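Time interval measuring enzyme TIME (Bombyx mori, PDB 2E47) probably disproportionates superoxide to hydrogen peroxide and oxygen as a Cu-Zn superoxide dismutase, binding one copper and one zinc ion in each subunit. Local coordinates at residues A[55-58]-A[63-66]; A[10-15]-A[119-124]; A[80-85]-A[137-142]. All coordinates share one frame; numbering follows the deposited sequence.

Contact 1: residues A[55-58]-A[63-66]. With NAG (2-acetamido-2-deoxy-beta-D-glucopyranose), chain D.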
loop_
_atom_site.group_PDB
_atom_site.type_symbol
_atom_site.label_atom_id
_atom_site.label_comp_id
_atom_site.label_asym_id
_atom_site.label_seq_id
_atom_site.Cartn_x
_atom_site.Cartn_y
_atom_site.Cartn_z
ATOM N N GLY A 55 -4.079 4.998 3.726
ATOM C CA GLY A 55 -2.974 3.994 3.609
ATOM C C GLY A 55 -1.672 4.692 3.897
ATOM O O GLY A 55 -0.675 4.534 3.199
ATOM N N ASP A 56 -1.713 5.468 4.970
ATOM C CA ASP A 56 -0.644 6.379 5.377
ATOM C C ASP A 56 -0.011 5.832 6.667
ATOM O O ASP A 56 -0.603 5.897 7.764
ATOM C CB ASP A 56 -1.229 7.753 5.650
ATOM C CG ASP A 56 -0.186 8.726 6.172
ATOM O OD1 ASP A 56 1.020 8.367 6.282
ATOM O OD2 ASP A 56 -0.547 9.855 6.497
ATOM N N LEU A 57 1.191 5.304 6.508
ATOM C CA LEU A 57 1.914 4.639 7.570
ATOM C C LEU A 57 3.049 5.517 8.138
ATOM O O LEU A 57 3.909 5.012 8.858
ATOM C CB LEU A 57 2.476 3.289 7.035
ATOM C CG LEU A 57 1.692 1.958 7.138
ATOM C CD1 LEU A 57 0.183 2.064 7.095
ATOM C CD2 LEU A 57 2.221 0.940 6.132
ATOM N N SER A 58 3.050 6.811 7.792
ATOM C CA SER A 58 4.081 7.743 8.208
ATOM C C SER A 58 4.093 7.983 9.701
ATOM O O SER A 58 5.118 8.216 10.261
ATOM C CB SER A 58 3.992 9.059 7.440
ATOM O OG SER A 58 2.817 9.790 7.759
ATOM N N SER A 63 -1.826 6.924 11.778
ATOM C CA SER A 63 -1.995 7.805 10.622
ATOM C C SER A 63 -2.856 7.132 9.561
ATOM O O SER A 63 -3.306 7.783 8.613
ATOM C CB SER A 63 -0.609 8.279 10.088
ATOM O OG SER A 63 0.224 7.132 9.765
ATOM N N THR A 64 -3.204 5.850 9.765
ATOM C CA THR A 64 -4.193 5.266 8.888
ATOM C C THR A 64 -5.608 5.826 9.038
ATOM O O THR A 64 -6.460 5.567 8.175
ATOM C CB THR A 64 -4.222 3.713 8.957
ATOM O OG1 THR A 64 -4.821 3.317 10.179
ATOM C CG2 THR A 64 -2.797 3.151 8.822
ATOM N N GLY A 65 -5.853 6.604 10.109
ATOM C CA GLY A 65 -7.122 7.287 10.290
ATOM C C GLY A 65 -8.159 6.366 10.944
ATOM O O GLY A 65 -7.800 5.418 11.675
ATOM N N SER A 66 -9.439 6.636 10.682
ATOM C CA SER A 66 -10.509 5.863 11.300
ATOM C C SER A 66 -11.071 4.855 10.304
ATOM O O SER A 66 -10.534 4.660 9.209
ATOM C CB SER A 66 -11.609 6.804 11.849
ATOM O OG SER A 66 -12.087 7.702 10.868
HETATM C C1 NAG D . 7.775 11.023 7.748
HETATM C C2 NAG D . 8.930 11.942 8.155
HETATM C C3 NAG D . 9.051 12.021 9.679
HETATM C C4 NAG D . 7.657 12.221 10.309
HETATM C C5 NAG D . 6.588 11.280 9.731
HETATM C C6 NAG D . 5.169 11.522 10.273
HETATM C C7 NAG D . 10.854 12.142 6.631
HETATM C C8 NAG D . 12.337 11.879 6.533
HETATM N N2 NAG D . 10.177 11.493 7.582
HETATM O O3 NAG D . 9.946 13.082 10.033
HETATM O O4 NAG D . 7.641 12.315 11.729
HETATM O O5 NAG D . 6.600 11.528 8.345
HETATM O O6 NAG D . 4.806 12.867 10.016
HETATM O O7 NAG D . 10.360 12.943 5.829
#

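Contact 2: residues A[10-15]-A[119-124]. With CU (copper (II) ion), chain E.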
loop_
_atom_site.group_PDB
_atom_site.type_symbol
_atom_site.label_atom_id
_atom_site.label_comp_id
_atom_site.label_asym_id
_atom_site.label_seq_id
_atom_site.Cartn_x
_atom_site.Cartn_y
_atom_site.Cartn_z
ATOM N N ALA A 10 -5.912 -7.900 -4.529
ATOM C CA ALA A 10 -5.149 -6.977 -3.703
ATOM C C ALA A 10 -4.643 -7.748 -2.519
ATOM O O ALA A 10 -5.103 -8.844 -2.240
ATOM C CB ALA A 10 -6.020 -5.850 -3.272
ATOM N N ILE A 11 -3.680 -7.202 -1.818
ATOM C CA ILE A 11 -3.045 -7.962 -0.762
ATOM C C ILE A 11 -2.501 -6.920 0.212
ATOM O O ILE A 11 -2.162 -5.787 -0.216
ATOM C CB ILE A 11 -1.861 -8.761 -1.297
ATOM C CG1 ILE A 11 -1.234 -9.583 -0.154
ATOM C CG2 ILE A 11 -0.771 -7.814 -1.899
ATOM C CD1 ILE A 11 -0.363 -10.811 -0.663
ATOM N N ALA A 12 -2.501 -7.255 1.499
ATOM C CA ALA A 12 -1.906 -6.400 2.574
ATOM C C ALA A 12 -1.018 -7.327 3.337
ATOM O O ALA A 12 -1.395 -8.496 3.562
ATOM C CB ALA A 12 -2.994 -5.889 3.553
ATOM N N VAL A 13 0.114 -6.836 3.788
ATOM C CA VAL A 13 1.023 -7.664 4.550
ATOM C C VAL A 13 1.163 -7.045 5.905
ATOM O O VAL A 13 1.394 -5.875 6.007
ATOM C CB VAL A 13 2.422 -7.790 3.805
ATOM C CG1 VAL A 13 3.408 -8.462 4.635
ATOM C CG2 VAL A 13 2.255 -8.569 2.446
ATOM N N LEU A 14 1.010 -7.822 6.954
ATOM C CA LEU A 14 1.305 -7.387 8.334
ATOM C C LEU A 14 2.719 -7.894 8.723
ATOM O O LEU A 14 3.014 -9.064 8.479
ATOM C CB LEU A 14 0.322 -8.132 9.208
ATOM C CG LEU A 14 -1.032 -7.469 9.522
ATOM C CD1 LEU A 14 -1.351 -6.281 8.660
ATOM C CD2 LEU A 14 -2.209 -8.388 9.791
ATOM N N SER A 15 3.570 -7.053 9.313
ATOM C CA SER A 15 4.906 -7.460 9.613
ATOM C C SER A 15 5.447 -6.581 10.773
ATOM O O SER A 15 5.742 -5.388 10.574
ATOM C CB SER A 15 5.812 -7.354 8.356
ATOM O OG SER A 15 6.973 -8.180 8.548
ATOM N N ARG A 119 -5.950 1.699 0.726
ATOM C CA ARG A 119 -6.379 1.913 2.109
ATOM C C ARG A 119 -5.570 0.971 3.018
ATOM O O ARG A 119 -4.622 0.384 2.558
ATOM C CB ARG A 119 -7.932 1.821 2.247
ATOM C CG ARG A 119 -8.547 2.866 1.295
ATOM C CD ARG A 119 -10.000 3.044 1.411
ATOM N NE ARG A 119 -10.535 3.946 0.356
ATOM C CZ ARG A 119 -10.505 5.291 0.388
ATOM N NH1 ARG A 119 -11.036 5.972 -0.612
ATOM N NH2 ARG A 119 -9.981 5.963 1.398
ATOM N N ALA A 120 -5.880 0.862 4.299
ATOM C CA ALA A 120 -5.017 0.038 5.194
ATOM C C ALA A 120 -5.883 -0.984 5.914
ATOM O O ALA A 120 -7.056 -0.716 6.213
ATOM C CB ALA A 120 -4.345 0.902 6.214
ATOM N N VAL A 121 -5.330 -2.176 6.148
ATOM C CA VAL A 121 -5.983 -3.110 7.045
ATOM C C VAL A 121 -5.308 -2.870 8.393
ATOM O O VAL A 121 -4.069 -2.640 8.441
ATOM C CB VAL A 121 -5.718 -4.534 6.563
ATOM C CG1 VAL A 121 -6.053 -5.447 7.678
ATOM C CG2 VAL A 121 -6.650 -4.824 5.469
ATOM N N VAL A 122 -6.071 -2.927 9.473
ATOM C CA VAL A 122 -5.535 -2.709 10.812
ATOM C C VAL A 122 -6.045 -3.803 11.741
ATOM O O VAL A 122 -7.273 -4.054 11.811
ATOM C CB VAL A 122 -5.925 -1.390 11.451
ATOM C CG1 VAL A 122 -5.290 -1.292 12.879
ATOM C CG2 VAL A 122 -5.442 -0.235 10.572
ATOM N N LEU A 123 -5.103 -4.459 12.421
ATOM C CA LEU A 123 -5.442 -5.481 13.425
ATOM C C LEU A 123 -5.319 -4.831 14.761
ATOM O O LEU A 123 -4.254 -4.238 15.068
ATOM C CB LEU A 123 -4.406 -6.600 13.386
ATOM C CG LEU A 123 -4.482 -7.780 14.349
ATOM C CD1 LEU A 123 -5.735 -8.581 14.151
ATOM C CD2 LEU A 123 -3.271 -8.671 14.063
ATOM N N HIS A 124 -6.307 -5.078 15.614
ATOM C CA HIS A 124 -6.401 -4.382 16.877
ATOM C C HIS A 124 -6.091 -5.263 18.040
ATOM O O HIS A 124 -6.099 -6.509 17.917
ATOM C CB HIS A 124 -7.858 -3.866 17.009
ATOM C CG HIS A 124 -8.170 -2.781 16.053
ATOM N ND1 HIS A 124 -7.825 -1.472 16.296
ATOM C CD2 HIS A 124 -8.780 -2.802 14.850
ATOM C CE1 HIS A 124 -8.238 -0.730 15.284
ATOM N NE2 HIS A 124 -8.845 -1.504 14.400
HETATM CU CU CU E . -10.179 -0.195 13.488
#

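Contact 3: residues A[80-85]-A[137-142]. With ZN (zinc ion), chain F.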
loop_
_atom_site.group_PDB
_atom_site.type_symbol
_atom_site.label_atom_id
_atom_site.label_comp_id
_atom_site.label_asym_id
_atom_site.label_seq_id
_atom_site.Cartn_x
_atom_site.Cartn_y
_atom_site.Cartn_z
ATOM N N ASP A 80 -24.547 -6.398 9.601
ATOM C CA ASP A 80 -25.461 -5.231 9.608
ATOM C C ASP A 80 -25.416 -4.334 8.357
ATOM O O ASP A 80 -24.358 -4.090 7.781
ATOM C CB ASP A 80 -25.116 -4.301 10.762
ATOM C CG ASP A 80 -25.191 -4.972 12.108
ATOM O OD1 ASP A 80 -24.691 -4.345 13.075
ATOM O OD2 ASP A 80 -25.751 -6.108 12.196
ATOM N N VAL A 81 -26.550 -3.700 8.045
ATOM C CA VAL A 81 -26.590 -2.593 7.098
ATOM C C VAL A 81 -25.967 -1.339 7.662
ATOM O O VAL A 81 -25.269 -0.640 6.921
ATOM C CB VAL A 81 -28.070 -2.244 6.711
ATOM C CG1 VAL A 81 -28.137 -0.871 6.001
ATOM C CG2 VAL A 81 -28.670 -3.408 5.864
ATOM N N ASN A 82 -26.205 -1.036 8.945
ATOM C CA ASN A 82 -25.614 0.150 9.555
ATOM C C ASN A 82 -24.237 -0.274 10.090
ATOM O O ASN A 82 -24.095 -0.647 11.254
ATOM C CB ASN A 82 -26.512 0.744 10.679
ATOM C CG ASN A 82 -25.939 2.081 11.310
ATOM O OD1 ASN A 82 -26.353 2.549 12.435
ATOM N ND2 ASN A 82 -25.029 2.696 10.600
ATOM N N ARG A 83 -23.223 -0.164 9.248
ATOM C CA ARG A 83 -21.842 -0.568 9.547
ATOM C C ARG A 83 -21.045 0.361 8.665
ATOM O O ARG A 83 -21.555 0.922 7.657
ATOM C CB ARG A 83 -21.556 -2.049 9.117
ATOM C CG ARG A 83 -21.915 -2.421 7.636
ATOM C CD ARG A 83 -21.332 -3.792 7.111
ATOM N NE ARG A 83 -19.914 -3.665 6.746
ATOM C CZ ARG A 83 -19.181 -4.640 6.157
ATOM N NH1 ARG A 83 -17.926 -4.418 5.789
ATOM N NH2 ARG A 83 -19.702 -5.823 5.909
ATOM N N HIS A 84 -19.786 0.524 9.005
ATOM C CA HIS A 84 -18.802 1.141 8.081
ATOM C C HIS A 84 -18.467 0.148 6.976
ATOM O O HIS A 84 -18.547 -1.007 7.210
ATOM C CB HIS A 84 -17.539 1.493 8.852
ATOM C CG HIS A 84 -17.775 2.419 10.014
ATOM N ND1 HIS A 84 -17.125 2.282 11.233
ATOM C CD2 HIS A 84 -18.574 3.518 10.129
ATOM C CE1 HIS A 84 -17.493 3.269 12.033
ATOM N NE2 HIS A 84 -18.390 4.016 11.399
ATOM N N VAL A 85 -18.040 0.595 5.787
ATOM C CA VAL A 85 -17.608 -0.322 4.738
ATOM C C VAL A 85 -16.395 -1.140 5.259
ATOM O O VAL A 85 -16.258 -2.326 4.941
ATOM C CB VAL A 85 -17.298 0.466 3.424
ATOM C CG1 VAL A 85 -16.479 -0.393 2.360
ATOM C CG2 VAL A 85 -18.621 0.904 2.796
ATOM N N ASP A 137 -16.691 4.572 22.934
ATOM C CA ASP A 137 -16.174 4.364 21.553
ATOM C C ASP A 137 -17.006 3.340 20.706
ATOM O O ASP A 137 -16.714 3.137 19.529
ATOM C CB ASP A 137 -14.698 3.858 21.582
ATOM C CG ASP A 137 -13.726 4.799 22.360
ATOM O OD1 ASP A 137 -13.009 4.307 23.269
ATOM O OD2 ASP A 137 -13.656 6.014 22.060
ATOM N N SER A 138 -18.003 2.688 21.293
ATOM C CA SER A 138 -18.588 1.506 20.648
ATOM C C SER A 138 -19.127 1.755 19.219
ATOM O O SER A 138 -18.792 0.994 18.289
ATOM C CB SER A 138 -19.585 0.784 21.559
ATOM O OG SER A 138 -20.007 -0.478 20.986
ATOM N N ARG A 139 -19.911 2.827 19.029
ATOM C CA ARG A 139 -20.554 3.084 17.751
ATOM C C ARG A 139 -19.641 3.751 16.751
ATOM O O ARG A 139 -20.084 4.011 15.636
ATOM C CB ARG A 139 -21.810 3.968 17.902
ATOM C CG ARG A 139 -23.020 3.243 18.553
ATOM C CD ARG A 139 -23.786 2.304 17.550
ATOM N NE ARG A 139 -25.055 2.810 16.956
ATOM C CZ ARG A 139 -25.567 4.053 17.023
ATOM N NH1 ARG A 139 -26.725 4.303 16.416
ATOM N NH2 ARG A 139 -24.962 5.055 17.674
ATOM N N LYS A 140 -18.384 4.014 17.149
ATOM C CA LYS A 140 -17.353 4.515 16.268
ATOM C C LYS A 140 -16.249 3.489 15.912
ATOM O O LYS A 140 -15.783 3.431 14.768
ATOM C CB LYS A 140 -16.655 5.723 16.894
ATOM C CG LYS A 140 -17.561 6.741 17.533
ATOM C CD LYS A 140 -16.938 8.150 17.398
ATOM C CE LYS A 140 -17.128 8.766 15.977
ATOM N NZ LYS A 140 -18.481 9.416 15.788
ATOM N N THR A 141 -15.754 2.774 16.921
ATOM C CA THR A 141 -14.611 1.937 16.740
ATOM C C THR A 141 -14.883 0.519 17.169
ATOM O O THR A 141 -14.040 -0.337 17.015
ATOM C CB THR A 141 -13.396 2.444 17.570
ATOM O OG1 THR A 141 -13.728 2.373 18.957
ATOM C CG2 THR A 141 -12.992 3.913 17.211
ATOM N N GLY A 142 -16.015 0.261 17.808
ATOM C CA GLY A 142 -16.189 -1.096 18.348
ATOM C C GLY A 142 -15.412 -1.389 19.636
ATOM O O GLY A 142 -15.473 -2.529 20.121
HETATM ZN ZN ZN F . -16.134 0.711 12.182
#

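Contact 1: residues A[55-58]-A[63-66]
S63 turns OG in between its own backbone N and carbonyl carbon (chi1 56°), aiming the hydroxyl at the carbonyl of D56, whose CG lies anti to the backbone N (chi1 176°). S63 OG reaches D56 O at 2.5 Å, a hydrogen bond modelled so short that its exact length is doubtful. The torsion of D56 carries its carboxylate forward along the chain, alongside S58: OD1 takes the S58 OG hydroxyl on its syn lone pair at 2.7 Å, and the S58 N-H arrives on the anti side, 3.0 Å from OD1 but tilted out of the carboxylate plane. That second bond closes an Asx turn in the part of the Cu-Zn superoxide dismutase loop that carries C61, the disulfide partner of C150, and faces the other subunit. With an alanine in place of D56, S58 N and S58 OG would probably lose their shared acceptor, and S58 OG would be free to turn. Apolar atoms meet separately, L57 CD1 lying 3.6 Å from T64 CG2, while T64 OG1 is hydrogen-bonded to C61 O. D56 also packs on L156 of the second subunit, and S58 O lies 3.3 Å from NAG C6.

Contact 2: residues A[10-15]-A[119-124]
V121 and A12 face each other in the barrel interior, their CA atoms 6.9 Å apart and each CB directed at the opposite strand. Followed outward, V121 begins its contact at once: its CB is 4.3 Å from A12 CB. From there the side chain forks. Its CG2 branch lies 4.3 Å from the same A12 methyl, so one small side chain meets both atoms. The CG1 branch, anti to the backbone N (chi1 164°), runs along its own strand and stays 4.9 Å from L14 CD1, too far for a close contact. Two residues further on the pairing recurs with longer groups, L14 CD2 and L123 CD2 being 4.4 Å apart. These separations indicate apolar packing without polar links, and all four residues are buried. The other side of strand 120-124 has different work: H124 NE2 binds copper at 2.1 Å, completing a site with H50, H52 and H67, while V122 CG1 sits 3.8 Å above the H124 ring plane, offset toward its rim. The two strands are not sheet neighbours in this Greek key beta-barrel. Strand 147-155 runs antiparallel between them, hydrogen-bonding I11 through G154 and R119 through I153, while F25 of strand 20-27, F49 of strand 45-52 and I153 surround V121.

Contact 3: residues A[80-85]-A[137-142]
H84 and K140 hold their backbones well apart, CA to CA 9.0 Å, yet the H84 ring bridges the interval to the carbonyls of the short helix 138-141. In Cu-Zn superoxide dismutases this is where the zinc loop, of which 80-85 is a part, meets the electrostatic loop that carries this helix. The chi1 of H84 (-58°) sets CG beside its backbone N and anti to the carbonyl carbon, and the ring then extends toward the helix. ND1 binds zinc at 2.1 Å, alongside H67, H75 and D87. The adjacent ring carbon, CE1, approaches K140 O to 3.2 Å, and that oxygen lies at the ring edge, in its plane. This is a close carbon-to-oxygen approach, and the bound zinc would probably polarise the C-H so as to favour it. K140 thus contributes its backbone, since its CB points away from the zinc loop. R139 comes near N82 with the end of its side chain, but its guanidinium has its salt bridge with D74; the helix backbone is tied to the same loop by a hydrogen bond between R139 and H75. R83 bonds to its own loop: its NH1 donates to V85 O at 2.8 Å, less straight at 136°, and its NH2 forms a salt bridge with D105. Its NE donates to H84 O at 3.0 Å in a nearly straight bond of 176°, with the oxygen lying in the guanidinium plane.

How the contacts relate
Contact 2 is the core contact, buried apolar packing between strands inside the barrel; contacts 1 and 3 are partly buried and lie farther out, contact 1 within one loop, contact 3 between a loop and a short helix. Contact 1 joins its segments by a serine hydroxyl on a backbone carbonyl, with a carboxylate ordering one side; contact 3 sets a metal-bound ring against a helix carbonyl. Contacts 1 and 2 touch: T64 packs on A120 and V122 of strand 120-124, and both meet the second subunit. Contact 3 stays about 6 Å from both at nearest atoms, but H67, binding the copper of H124 and the zinc of H84, links it to contact 2.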